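Local coordinates for glycosyl hydrolase family 2, TIM barrel domain protein (Faecalibacterium prausnitzii A2-165, PDB 6ED2) that probably hydrolyses beta-glucuronides, releasing glucuronic acid, as a gut bacterial beta-glucuronidase of glycosyl hydrolase family 2, at residues K467-L479 against G485-Y498. Numbering follows the deposited sequence.
Sequences KRPRTYTVLMTSL and GQRFADFVSLNRYY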
loop_
_atom_site.group_PDB
_atom_site.type_symbol
_atom_site.label_atom_id
_atom_site.label_comp_id
_atom_site.label_asym_id
_atom_site.label_seq_id
_atom_site.Cartn_x
_atom_site.Cartn_y
_atom_site.Cartn_z
ATOM N N LYS A 467 26.472 33.240 -23.152
ATOM C CA LYS A 467 26.635 32.286 -24.248
ATOM C C LYS A 467 26.675 30.852 -23.712
ATOM O O LYS A 467 27.546 30.051 -24.059
ATOM C CB LYS A 467 27.891 32.623 -25.067
ATOM C CG LYS A 467 27.862 34.048 -25.672
ATOM C CD LYS A 467 26.918 34.102 -26.886
ATOM C CE LYS A 467 26.784 35.511 -27.511
ATOM N NZ LYS A 467 25.594 36.270 -26.990
ATOM N N ARG A 468 25.721 30.544 -22.834
ATOM C CA ARG A 468 25.635 29.222 -22.243
ATOM C C ARG A 468 25.118 28.220 -23.271
ATOM O O ARG A 468 24.336 28.580 -24.160
ATOM C CB ARG A 468 24.707 29.240 -21.027
ATOM C CG ARG A 468 25.413 29.584 -19.736
ATOM C CD ARG A 468 24.430 30.087 -18.698
ATOM N NE ARG A 468 23.933 31.417 -19.031
ATOM C CZ ARG A 468 23.478 32.290 -18.132
ATOM N NH1 ARG A 468 23.412 31.961 -16.835
ATOM N NH2 ARG A 468 23.083 33.491 -18.535
ATOM N N PRO A 469 25.503 26.952 -23.142
ATOM C CA PRO A 469 25.151 25.950 -24.167
ATOM C C PRO A 469 23.648 25.753 -24.314
ATOM O O PRO A 469 22.882 25.910 -23.355
ATOM C CB PRO A 469 25.830 24.671 -23.661
ATOM C CG PRO A 469 26.116 24.925 -22.202
ATOM C CD PRO A 469 26.364 26.399 -22.086
ATOM N N ARG A 470 23.228 25.419 -25.542
ATOM C CA ARG A 470 21.820 25.223 -25.881
ATOM C C ARG A 470 21.559 23.771 -26.257
ATOM O O ARG A 470 22.401 23.122 -26.888
ATOM C CB ARG A 470 21.381 26.123 -27.039
ATOM C CG ARG A 470 21.722 27.602 -26.871
ATOM C CD ARG A 470 21.939 28.250 -28.244
ATOM N NE ARG A 470 23.087 27.632 -28.907
ATOM C CZ ARG A 470 23.422 27.818 -30.179
ATOM N NH1 ARG A 470 22.690 28.611 -30.945
ATOM N NH2 ARG A 470 24.493 27.214 -30.677
ATOM N N THR A 471 20.385 23.266 -25.871
ATOM C CA THR A 471 20.007 21.883 -26.117
ATOM C C THR A 471 18.500 21.828 -26.322
ATOM O O THR A 471 17.802 22.840 -26.241
ATOM C CB THR A 471 20.448 20.953 -24.963
ATOM O OG1 THR A 471 20.393 19.580 -25.395
ATOM C CG2 THR A 471 19.535 21.117 -23.735
ATOM N N TYR A 472 18.010 20.628 -26.612
ATOM C CA TYR A 472 16.588 20.308 -26.608
ATOM C C TYR A 472 16.521 18.805 -26.445
ATOM O O TYR A 472 17.480 18.108 -26.764
ATOM C CB TYR A 472 15.886 20.756 -27.886
ATOM C CG TYR A 472 16.087 19.821 -29.067
ATOM C CD1 TYR A 472 15.114 18.872 -29.413
ATOM C CD2 TYR A 472 17.242 19.899 -29.856
ATOM C CE1 TYR A 472 15.290 18.022 -30.503
ATOM C CE2 TYR A 472 17.429 19.054 -30.947
ATOM C CZ TYR A 472 16.452 18.128 -31.274
ATOM O OH TYR A 472 16.647 17.304 -32.360
ATOM N N THR A 473 15.409 18.293 -25.930
ATOM C CA THR A 473 15.397 16.869 -25.631
ATOM C C THR A 473 14.804 16.091 -26.796
ATOM O O THR A 473 13.799 16.494 -27.389
ATOM C CB THR A 473 14.640 16.570 -24.335
ATOM O OG1 THR A 473 13.254 16.877 -24.513
ATOM C CG2 THR A 473 15.214 17.395 -23.187
ATOM N N VAL A 474 15.437 14.968 -27.116
ATOM C CA VAL A 474 15.161 14.233 -28.344
ATOM C C VAL A 474 14.168 13.115 -28.058
ATOM O O VAL A 474 14.398 12.282 -27.177
ATOM C CB VAL A 474 16.460 13.680 -28.953
ATOM C CG1 VAL A 474 16.157 12.922 -30.246
ATOM C CG2 VAL A 474 17.447 14.825 -29.189
ATOM N N LEU A 475 13.070 13.110 -28.809
ATOM C CA LEU A 475 12.071 12.053 -28.801
ATOM C C LEU A 475 12.690 10.709 -29.181
ATOM O O LEU A 475 13.692 10.642 -29.893
ATOM C CB LEU A 475 10.973 12.383 -29.811
ATOM C CG LEU A 475 9.564 12.651 -29.346
ATOM C CD1 LEU A 475 8.657 12.574 -30.546
ATOM C CD2 LEU A 475 9.168 11.641 -28.287
ATOM N N MET A 476 12.036 9.624 -28.746
ATOM C CA MET A 476 12.560 8.284 -29.010
ATOM C C MET A 476 12.457 7.908 -30.484
ATOM O O MET A 476 13.254 7.092 -30.973
ATOM C CB MET A 476 11.824 7.249 -28.156
ATOM C CG MET A 476 12.518 6.955 -26.815
ATOM S SD MET A 476 12.167 5.323 -26.065
ATOM C CE MET A 476 13.435 4.280 -26.823
ATOM N N THR A 477 11.483 8.474 -31.196
ATOM C CA THR A 477 11.313 8.264 -32.627
ATOM C C THR A 477 12.226 9.138 -33.483
ATOM O O THR A 477 12.149 9.053 -34.710
ATOM C CB THR A 477 9.862 8.537 -33.024
ATOM O OG1 THR A 477 9.514 9.871 -32.635
ATOM C CG2 THR A 477 8.923 7.556 -32.346
ATOM N N SER A 478 13.053 9.999 -32.887
ATOM C CA SER A 478 14.034 10.785 -33.630
ATOM C C SER A 478 15.396 10.144 -33.416
ATOM O O SER A 478 15.937 10.199 -32.313
ATOM C CB SER A 478 14.042 12.245 -33.181
ATOM O OG SER A 478 12.855 12.904 -33.599
ATOM N N LEU A 479 15.940 9.538 -34.459
ATOM C CA LEU A 479 17.154 8.734 -34.389
ATOM C C LEU A 479 18.356 9.544 -34.853
ATOM O O LEU A 479 18.209 10.615 -35.446
ATOM C CB LEU A 479 16.981 7.467 -35.232
ATOM C CG LEU A 479 15.762 6.623 -34.844
ATOM C CD1 LEU A 479 15.731 5.325 -35.631
ATOM C CD2 LEU A 479 15.727 6.344 -33.333
ATOM N N GLY A 485 16.818 18.003 -36.256
ATOM C CA GLY A 485 17.102 19.065 -35.321
ATOM C C GLY A 485 18.387 18.896 -34.548
ATOM O O GLY A 485 18.920 19.889 -34.046
ATOM N N GLN A 486 18.911 17.665 -34.438
ATOM C CA GLN A 486 20.010 17.451 -33.496
ATOM C C GLN A 486 21.223 18.307 -33.827
ATOM O O GLN A 486 21.964 18.702 -32.913
ATOM C CB GLN A 486 20.403 15.974 -33.430
ATOM C CG GLN A 486 20.902 15.383 -34.735
ATOM C CD GLN A 486 22.400 15.560 -34.926
ATOM O OE1 GLN A 486 23.127 15.891 -33.981
ATOM N NE2 GLN A 486 22.871 15.367 -36.161
ATOM N N ARG A 487 21.447 18.624 -35.111
ATOM C CA ARG A 487 22.666 19.353 -35.473
ATOM C C ARG A 487 22.708 20.760 -34.878
ATOM O O ARG A 487 23.799 21.334 -34.766
ATOM C CB ARG A 487 22.826 19.413 -37.002
ATOM C CG ARG A 487 21.835 20.294 -37.750
ATOM C CD ARG A 487 22.235 20.433 -39.239
ATOM N NE ARG A 487 21.182 21.042 -40.065
ATOM C CZ ARG A 487 21.122 22.347 -40.343
ATOM N NH1 ARG A 487 22.050 23.171 -39.869
ATOM N NH2 ARG A 487 20.145 22.830 -41.091
ATOM N N PHE A 488 21.560 21.310 -34.449
ATOM C CA PHE A 488 21.542 22.651 -33.857
ATOM C C PHE A 488 22.001 22.674 -32.405
ATOM O O PHE A 488 22.375 23.739 -31.909
ATOM C CB PHE A 488 20.144 23.247 -33.929
ATOM C CG PHE A 488 19.679 23.503 -35.314
ATOM C CD1 PHE A 488 20.045 24.667 -35.972
ATOM C CD2 PHE A 488 18.893 22.570 -35.975
ATOM C CE1 PHE A 488 19.617 24.910 -37.259
ATOM C CE2 PHE A 488 18.460 22.803 -37.260
ATOM C CZ PHE A 488 18.824 23.976 -37.908
ATOM N N ALA A 489 22.013 21.527 -31.726
ATOM C CA ALA A 489 22.265 21.479 -30.288
ATOM C C ALA A 489 23.757 21.549 -29.977
ATOM O O ALA A 489 24.572 20.916 -30.652
ATOM C CB ALA A 489 21.668 20.196 -29.703
ATOM N N ASP A 490 24.114 22.326 -28.942
ATOM C CA ASP A 490 25.499 22.361 -28.467
ATOM C C ASP A 490 25.854 21.104 -27.680
ATOM O O ASP A 490 27.034 20.747 -27.557
ATOM C CB ASP A 490 25.748 23.592 -27.591
ATOM C CG ASP A 490 25.417 24.901 -28.296
ATOM O OD1 ASP A 490 25.800 25.080 -29.479
ATOM O OD2 ASP A 490 24.787 25.770 -27.659
ATOM N N PHE A 491 24.858 20.458 -27.094
ATOM C CA PHE A 491 25.030 19.138 -26.520
ATOM C C PHE A 491 23.693 18.457 -26.710
ATOM O O PHE A 491 22.657 19.125 -26.769
ATOM C CB PHE A 491 25.490 19.179 -25.047
ATOM C CG PHE A 491 24.497 19.820 -24.088
ATOM C CD1 PHE A 491 23.560 19.045 -23.415
ATOM C CD2 PHE A 491 24.520 21.184 -23.848
ATOM C CE1 PHE A 491 22.656 19.622 -22.525
ATOM C CE2 PHE A 491 23.608 21.778 -22.963
ATOM C CZ PHE A 491 22.682 20.989 -22.297
ATOM N N VAL A 492 23.726 17.155 -26.901
ATOM C CA VAL A 492 22.511 16.411 -27.202
ATOM C C VAL A 492 21.923 15.893 -25.896
ATOM O O VAL A 492 22.661 15.444 -25.007
ATOM C CB VAL A 492 22.807 15.279 -28.208
ATOM C CG1 VAL A 492 21.598 14.383 -28.395
ATOM C CG2 VAL A 492 23.212 15.896 -29.565
ATOM N N SER A 493 20.593 15.997 -25.765
ATOM C CA SER A 493 19.838 15.498 -24.615
ATOM C C SER A 493 18.850 14.453 -25.103
ATOM O O SER A 493 17.974 14.761 -25.921
ATOM C CB SER A 493 19.079 16.629 -23.907
ATOM O OG SER A 493 19.953 17.642 -23.442
ATOM N N LEU A 494 18.969 13.230 -24.594
ATOM C CA LEU A 494 18.105 12.143 -25.035
ATOM C C LEU A 494 17.110 11.772 -23.945
ATOM O O LEU A 494 17.468 11.694 -22.764
ATOM C CB LEU A 494 18.923 10.900 -25.423
ATOM C CG LEU A 494 19.888 10.997 -26.616
ATOM C CD1 LEU A 494 20.506 9.625 -26.907
ATOM C CD2 LEU A 494 19.210 11.561 -27.871
ATOM N N ASN A 495 15.864 11.536 -24.353
ATOM C CA ASN A 495 14.851 10.893 -23.522
ATOM C C ASN A 495 14.693 9.468 -24.035
ATOM O O ASN A 495 14.115 9.256 -25.106
ATOM C CB ASN A 495 13.515 11.638 -23.585
ATOM C CG ASN A 495 13.586 13.050 -22.992
ATOM O OD1 ASN A 495 14.627 13.493 -22.490
ATOM N ND2 ASN A 495 12.470 13.759 -23.055
ATOM N N ARG A 496 15.195 8.489 -23.285
ATOM C CA ARG A 496 15.209 7.112 -23.759
ATOM C C ARG A 496 14.637 6.162 -22.714
ATOM O O ARG A 496 14.906 6.299 -21.520
ATOM C CB ARG A 496 16.620 6.684 -24.143
ATOM C CG ARG A 496 17.105 7.297 -25.458
ATOM C CD ARG A 496 16.117 7.017 -26.572
ATOM N NE ARG A 496 16.522 7.586 -27.855
ATOM C CZ ARG A 496 16.177 8.800 -28.286
ATOM N NH1 ARG A 496 15.425 9.601 -27.541
ATOM N NH2 ARG A 496 16.589 9.215 -29.473
ATOM N N TYR A 497 13.853 5.194 -23.180
ATOM C CA TYR A 497 13.112 4.264 -22.341
ATOM C C TYR A 497 13.262 2.842 -22.858
ATOM O O TYR A 497 12.283 2.090 -22.970
ATOM C CB TYR A 497 11.645 4.654 -22.274
ATOM C CG TYR A 497 11.420 5.930 -21.502
ATOM C CD1 TYR A 497 11.444 5.932 -20.110
ATOM C CD2 TYR A 497 11.193 7.139 -22.165
ATOM C CE1 TYR A 497 11.227 7.102 -19.390
ATOM C CE2 TYR A 497 10.980 8.310 -21.460
ATOM C CZ TYR A 497 11.000 8.289 -20.075
ATOM O OH TYR A 497 10.796 9.456 -19.378
ATOM N N TYR A 498 14.495 2.464 -23.200
ATOM C CA TYR A 498 14.803 1.091 -23.579
ATOM C C TYR A 498 14.637 0.186 -22.365
ATOM O O TYR A 498 15.417 0.262 -21.408
ATOM C CB TYR A 498 16.218 1.005 -24.135
ATOM C CG TYR A 498 16.344 1.505 -25.569
ATOM C CD1 TYR A 498 15.799 0.783 -26.627
ATOM C CD2 TYR A 498 17.017 2.691 -25.858
ATOM C CE1 TYR A 498 15.920 1.225 -27.940
ATOM C CE2 TYR A 498 17.149 3.142 -27.158
ATOM C CZ TYR A 498 16.605 2.404 -28.199
ATOM O OH TYR A 498 16.736 2.849 -29.490
HETATM O O HOH W 1 19.524 17.553 -28.275
HETATM O O HOH W 2 11.131 9.994 -25.954
#
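Two adjacent parallel strands of the TIM barrel, 470-474 and 492-495, meet here; their short axes run 27° apart, and V474 N donates to S493 O (2.8 Å) while N495 N reaches V474 O. Where strand 470-474 begins, R470 grips D490, which lies just ahead of strand 492-495, side-on: NE bonds OD2 at 2.8 Å, nearly straight at 169°, and NH2 bonds OD1, both on the syn sides of the carboxylate. R470 N takes the anti side of the same OD2 at 2.7 Å, so three N-H groups fix the rotation of D490. Next along, chi1 of T471 (-164°) swings OG1 away from the backbone N, where it donates to F491 O and accepts from S493 OG (2.8 Å), while T471 CB sits over one face of the F491 ring, 3.6 Å from its centroid. Water 1 bridges Y472 O and S493 N, filling in where direct pairing lapses. At the C-terminal end of the pair, R496 NH1 joins N495 N on V474 O (2.9 Å), coming from above the carbonyl plane, and the M476 methyl CE lies over the centre of the Y498 ring, 3.8 Å from its centroid. E518 of helix 508-525 pairs with R496 NH2, F457 O receives R470 NH1, and strands 433-440 and 531-535 flank the pair in the barrel wall.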